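Local coordinates for flagellar hook associated protein type 3 FlgL (Legionella pneumophila subsp. pneumophila, PDB 5YTI) that probably serves as a structural component of the bacterial flagellum, as a hook-associated member of the flagellin family, at residues V213-Y224 against I267-V275. Numbering follows the deposited sequence.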
loop_
_atom_site.group_PDB
_atom_site.type_symbol
_atom_site.label_atom_id
_atom_site.label_comp_id
_atom_site.label_asym_id
_atom_site.label_seq_id
_atom_site.Cartn_x
_atom_site.Cartn_y
_atom_site.Cartn_z
ATOM N N VAL A 213 12.331 -7.198 -3.324
ATOM C CA VAL A 213 12.428 -7.266 -4.769
ATOM C C VAL A 213 13.697 -6.537 -5.222
ATOM O O VAL A 213 13.830 -5.313 -4.993
ATOM C CB VAL A 213 11.236 -6.568 -5.434
ATOM C CG1 VAL A 213 11.429 -6.503 -6.953
ATOM C CG2 VAL A 213 9.941 -7.264 -5.048
ATOM N N THR A 214 14.606 -7.285 -5.859
ATOM C CA THR A 214 15.885 -6.764 -6.322
ATOM C C THR A 214 15.889 -6.587 -7.822
ATOM O O THR A 214 16.681 -5.810 -8.339
ATOM C CB THR A 214 17.076 -7.700 -6.008
ATOM O OG1 THR A 214 16.938 -8.896 -6.767
ATOM C CG2 THR A 214 17.166 -8.051 -4.540
ATOM N N ASN A 215 15.042 -7.316 -8.544
ATOM C CA ASN A 215 14.950 -7.098 -9.968
ATOM C C ASN A 215 13.486 -6.971 -10.452
ATOM O O ASN A 215 12.814 -7.940 -10.759
ATOM C CB ASN A 215 15.745 -8.180 -10.682
ATOM C CG ASN A 215 15.838 -7.951 -12.172
ATOM O OD1 ASN A 215 14.864 -7.509 -12.804
ATOM N ND2 ASN A 215 16.990 -8.276 -12.754
ATOM N N GLU A 216 13.026 -5.732 -10.542
ATOM C CA GLU A 216 11.646 -5.422 -10.889
ATOM C C GLU A 216 11.168 -6.059 -12.195
ATOM O O GLU A 216 9.984 -6.439 -12.314
ATOM C CB GLU A 216 11.454 -3.919 -10.981
ATOM C CG GLU A 216 10.014 -3.512 -10.977
ATOM C CD GLU A 216 9.315 -3.937 -9.704
ATOM O OE1 GLU A 216 8.293 -4.623 -9.825
ATOM O OE2 GLU A 216 9.781 -3.602 -8.586
ATOM N N ALA A 217 12.057 -6.187 -13.175
ATOM C CA ALA A 217 11.669 -6.821 -14.447
ATOM C C ALA A 217 11.510 -8.319 -14.302
ATOM O O ALA A 217 10.649 -8.890 -14.942
ATOM C CB ALA A 217 12.662 -6.516 -15.567
ATOM N N ALA A 218 12.345 -8.957 -13.483
ATOM C CA ALA A 218 12.224 -10.403 -13.298
ATOM C C ALA A 218 11.042 -10.808 -12.371
ATOM O O ALA A 218 10.766 -11.992 -12.225
ATOM C CB ALA A 218 13.528 -10.963 -12.761
ATOM N N PHE A 219 10.365 -9.821 -11.766
ATOM C CA PHE A 219 9.413 -10.029 -10.692
ATOM C C PHE A 219 8.151 -10.691 -11.193
ATOM O O PHE A 219 7.635 -10.312 -12.239
ATOM C CB PHE A 219 9.030 -8.693 -10.085
ATOM C CG PHE A 219 7.884 -8.771 -9.111
ATOM C CD1 PHE A 219 8.087 -9.175 -7.807
ATOM C CD2 PHE A 219 6.601 -8.415 -9.498
ATOM C CE1 PHE A 219 7.039 -9.214 -6.919
ATOM C CE2 PHE A 219 5.538 -8.466 -8.610
ATOM C CZ PHE A 219 5.761 -8.882 -7.325
ATOM N N VAL A 220 7.650 -11.669 -10.437
ATOM C CA VAL A 220 6.381 -12.316 -10.768
ATOM C C VAL A 220 5.487 -12.479 -9.529
ATOM O O VAL A 220 5.805 -13.225 -8.588
ATOM C CB VAL A 220 6.586 -13.703 -11.436
ATOM C CG1 VAL A 220 5.233 -14.313 -11.765
ATOM C CG2 VAL A 220 7.443 -13.584 -12.684
ATOM N N PRO A 221 4.356 -11.787 -9.525
ATOM C CA PRO A 221 3.536 -12.013 -8.352
ATOM C C PRO A 221 2.925 -13.450 -8.410
ATOM O O PRO A 221 2.437 -13.904 -9.478
ATOM C CB PRO A 221 2.472 -10.908 -8.464
ATOM C CG PRO A 221 2.383 -10.574 -9.947
ATOM C CD PRO A 221 3.638 -11.091 -10.617
ATOM N N ASP A 222 2.988 -14.163 -7.283
ATOM C CA ASP A 222 2.440 -15.514 -7.184
ATOM C C ASP A 222 2.331 -15.926 -5.718
ATOM O O ASP A 222 2.870 -15.287 -4.831
ATOM C CB ASP A 222 3.332 -16.504 -7.956
ATOM C CG ASP A 222 2.611 -17.824 -8.363
ATOM O OD1 ASP A 222 1.419 -18.007 -8.000
ATOM O OD2 ASP A 222 3.265 -18.677 -9.048
ATOM N N ASN A 223 1.603 -17.005 -5.482
ATOM C CA ASN A 223 1.568 -17.683 -4.191
ATOM C C ASN A 223 2.587 -18.837 -4.207
ATOM O O ASN A 223 2.435 -19.867 -4.916
ATOM C CB ASN A 223 0.167 -18.222 -3.921
ATOM C CG ASN A 223 -0.770 -17.168 -3.455
ATOM O OD1 ASN A 223 -0.579 -16.635 -2.398
ATOM N ND2 ASN A 223 -1.801 -16.888 -4.212
ATOM N N TYR A 224 3.628 -18.647 -3.408
ATOM C CA TYR A 224 4.803 -19.498 -3.454
ATOM C C TYR A 224 4.846 -20.348 -2.219
ATOM O O TYR A 224 4.406 -19.943 -1.167
ATOM C CB TYR A 224 6.093 -18.647 -3.559
ATOM C CG TYR A 224 6.278 -17.943 -4.891
ATOM C CD1 TYR A 224 6.847 -18.589 -5.949
ATOM C CD2 TYR A 224 5.879 -16.629 -5.068
ATOM C CE1 TYR A 224 7.007 -17.956 -7.172
ATOM C CE2 TYR A 224 6.035 -15.975 -6.273
ATOM C CZ TYR A 224 6.606 -16.638 -7.335
ATOM O OH TYR A 224 6.778 -16.004 -8.571
ATOM N N ILE A 267 18.561 -16.818 -1.107
ATOM C CA ILE A 267 17.739 -17.584 -2.006
ATOM C C ILE A 267 16.999 -16.594 -2.878
ATOM O O ILE A 267 16.381 -15.664 -2.378
ATOM C CB ILE A 267 16.686 -18.387 -1.254
ATOM C CG1 ILE A 267 17.325 -19.132 -0.090
ATOM C CG2 ILE A 267 16.023 -19.340 -2.210
ATOM C CD1 ILE A 267 18.478 -20.033 -0.503
ATOM N N GLY A 268 17.071 -16.781 -4.188
ATOM C CA GLY A 268 16.444 -15.849 -5.099
ATOM C C GLY A 268 15.662 -16.533 -6.202
ATOM O O GLY A 268 16.118 -17.539 -6.804
ATOM N N PHE A 269 14.492 -15.960 -6.462
ATOM C CA PHE A 269 13.646 -16.382 -7.545
ATOM C C PHE A 269 12.719 -15.259 -8.006
ATOM O O PHE A 269 12.353 -14.355 -7.255
ATOM C CB PHE A 269 12.842 -17.639 -7.152
ATOM C CG PHE A 269 11.974 -17.465 -5.932
ATOM C CD1 PHE A 269 12.490 -17.654 -4.667
ATOM C CD2 PHE A 269 10.628 -17.121 -6.057
ATOM C CE1 PHE A 269 11.689 -17.511 -3.557
ATOM C CE2 PHE A 269 9.825 -16.923 -4.935
ATOM C CZ PHE A 269 10.357 -17.131 -3.684
ATOM N N ASN A 270 12.317 -15.365 -9.263
ATOM C CA ASN A 270 11.450 -14.396 -9.935
ATOM C C ASN A 270 11.545 -12.997 -9.331
ATOM O O ASN A 270 10.607 -12.498 -8.719
ATOM C CB ASN A 270 10.008 -14.887 -9.903
ATOM C CG ASN A 270 9.774 -16.075 -10.775
ATOM O OD1 ASN A 270 10.587 -16.412 -11.636
ATOM N ND2 ASN A 270 8.621 -16.698 -10.588
ATOM N N GLY A 271 12.708 -12.399 -9.475
ATOM C CA GLY A 271 12.928 -11.043 -9.001
ATOM C C GLY A 271 13.048 -10.785 -7.515
ATOM O O GLY A 271 13.197 -9.639 -7.135
HETATM N N MSE A 272 12.981 -11.807 -6.666
HETATM C CA MSE A 272 12.962 -11.589 -5.202
HETATM C C MSE A 272 14.143 -12.264 -4.560
HETATM O O MSE A 272 14.604 -13.281 -5.068
HETATM C CB MSE A 272 11.684 -12.139 -4.549
HETATM C CG MSE A 272 10.373 -11.641 -5.154
HETATM SE SE MSE A 272 8.902 -12.907 -4.779
HETATM C CE MSE A 272 7.456 -11.773 -5.416
ATOM N N GLU A 273 14.644 -11.707 -3.449
ATOM C CA GLU A 273 15.703 -12.344 -2.640
ATOM C C GLU A 273 15.276 -12.400 -1.166
ATOM O O GLU A 273 14.542 -11.532 -0.703
ATOM C CB GLU A 273 17.055 -11.601 -2.799
ATOM C CG GLU A 273 17.780 -11.893 -4.129
ATOM C CD GLU A 273 19.138 -11.203 -4.292
ATOM O OE1 GLU A 273 19.723 -10.725 -3.275
ATOM O OE2 GLU A 273 19.631 -11.166 -5.457
HETATM N N MSE A 274 15.714 -13.434 -0.447
HETATM C CA MSE A 274 15.464 -13.585 0.996
HETATM C C MSE A 274 16.515 -14.477 1.607
HETATM O O MSE A 274 17.282 -15.115 0.891
HETATM C CB MSE A 274 14.051 -14.095 1.299
HETATM C CG MSE A 274 13.671 -15.543 0.926
HETATM SE SE MSE A 274 11.859 -15.585 0.088
HETATM C CE MSE A 274 12.466 -15.016 -1.693
ATOM N N VAL A 275 16.605 -14.511 2.936
ATOM C CA VAL A 275 17.697 -15.244 3.582
ATOM C C VAL A 275 17.172 -16.093 4.716
ATOM O O VAL A 275 16.488 -15.572 5.602
ATOM C CB VAL A 275 18.772 -14.271 4.104
ATOM C CG1 VAL A 275 19.719 -14.947 5.093
ATOM C CG2 VAL A 275 19.552 -13.686 2.935
#
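The tight turn at Asn270 and Gly271 is packed against by the connection 213-224, and a few polar groups fix how the two fit. Gly271 O is gripped twice: Thr214 N donates to it at 3.0 Å, and Asn215 N, 3.3 Å from the same Gly271 O, gives a longer but almost straight bond; both donors come from one face of the carbonyl plane. Gly271, with positive phi, lies directly against Ala218 and Phe219, where its lack of a side chain lets the backbones close to 4.0 Å between Phe219 CA and Gly271 CA.

At Asn270, ND2 donates to Tyr224 OH at 2.8 Å, nearly straight (174°) and in the amide plane. That hydroxyl in turn donates to Val220 O, 2.9 Å from Tyr224 OH and at the edge of the ring, so the phenol is held between the hairpin turn and its own segment. The Tyr224 ring also receives the edge of Phe269 in a T-shaped pair, planes 57° apart; with CG between backbone N and carbonyl carbon (chi1 58°), Phe269 brings CE2 over the ring centre. The selenium of Met272, a selenomethionine, approaches the same ring obliquely, a Met-aromatic contact.

Behind this shell, Asn215 OD1 accepts from Ala218 N in an Asx motif, the donor standing above the amide plane, while Asp222 accepts from Leu244 N and is hydrogen-bonded to Ser245 OG. Asn223 ND2 is hydrogen-bonded to Ser343 OG of the second subunit.

Val213 and Met272 form the antiparallel, non-hydrogen-bonded pair at the end of strand 207-213; from there the chain passes the turn end of the hairpin into strand 224-230, linking the three-stranded antiparallel sheet (207-213, 272-277, 266-269) to the five-stranded one, where Tyr224 and Phe269 both touch Ile288 of strand 285-290.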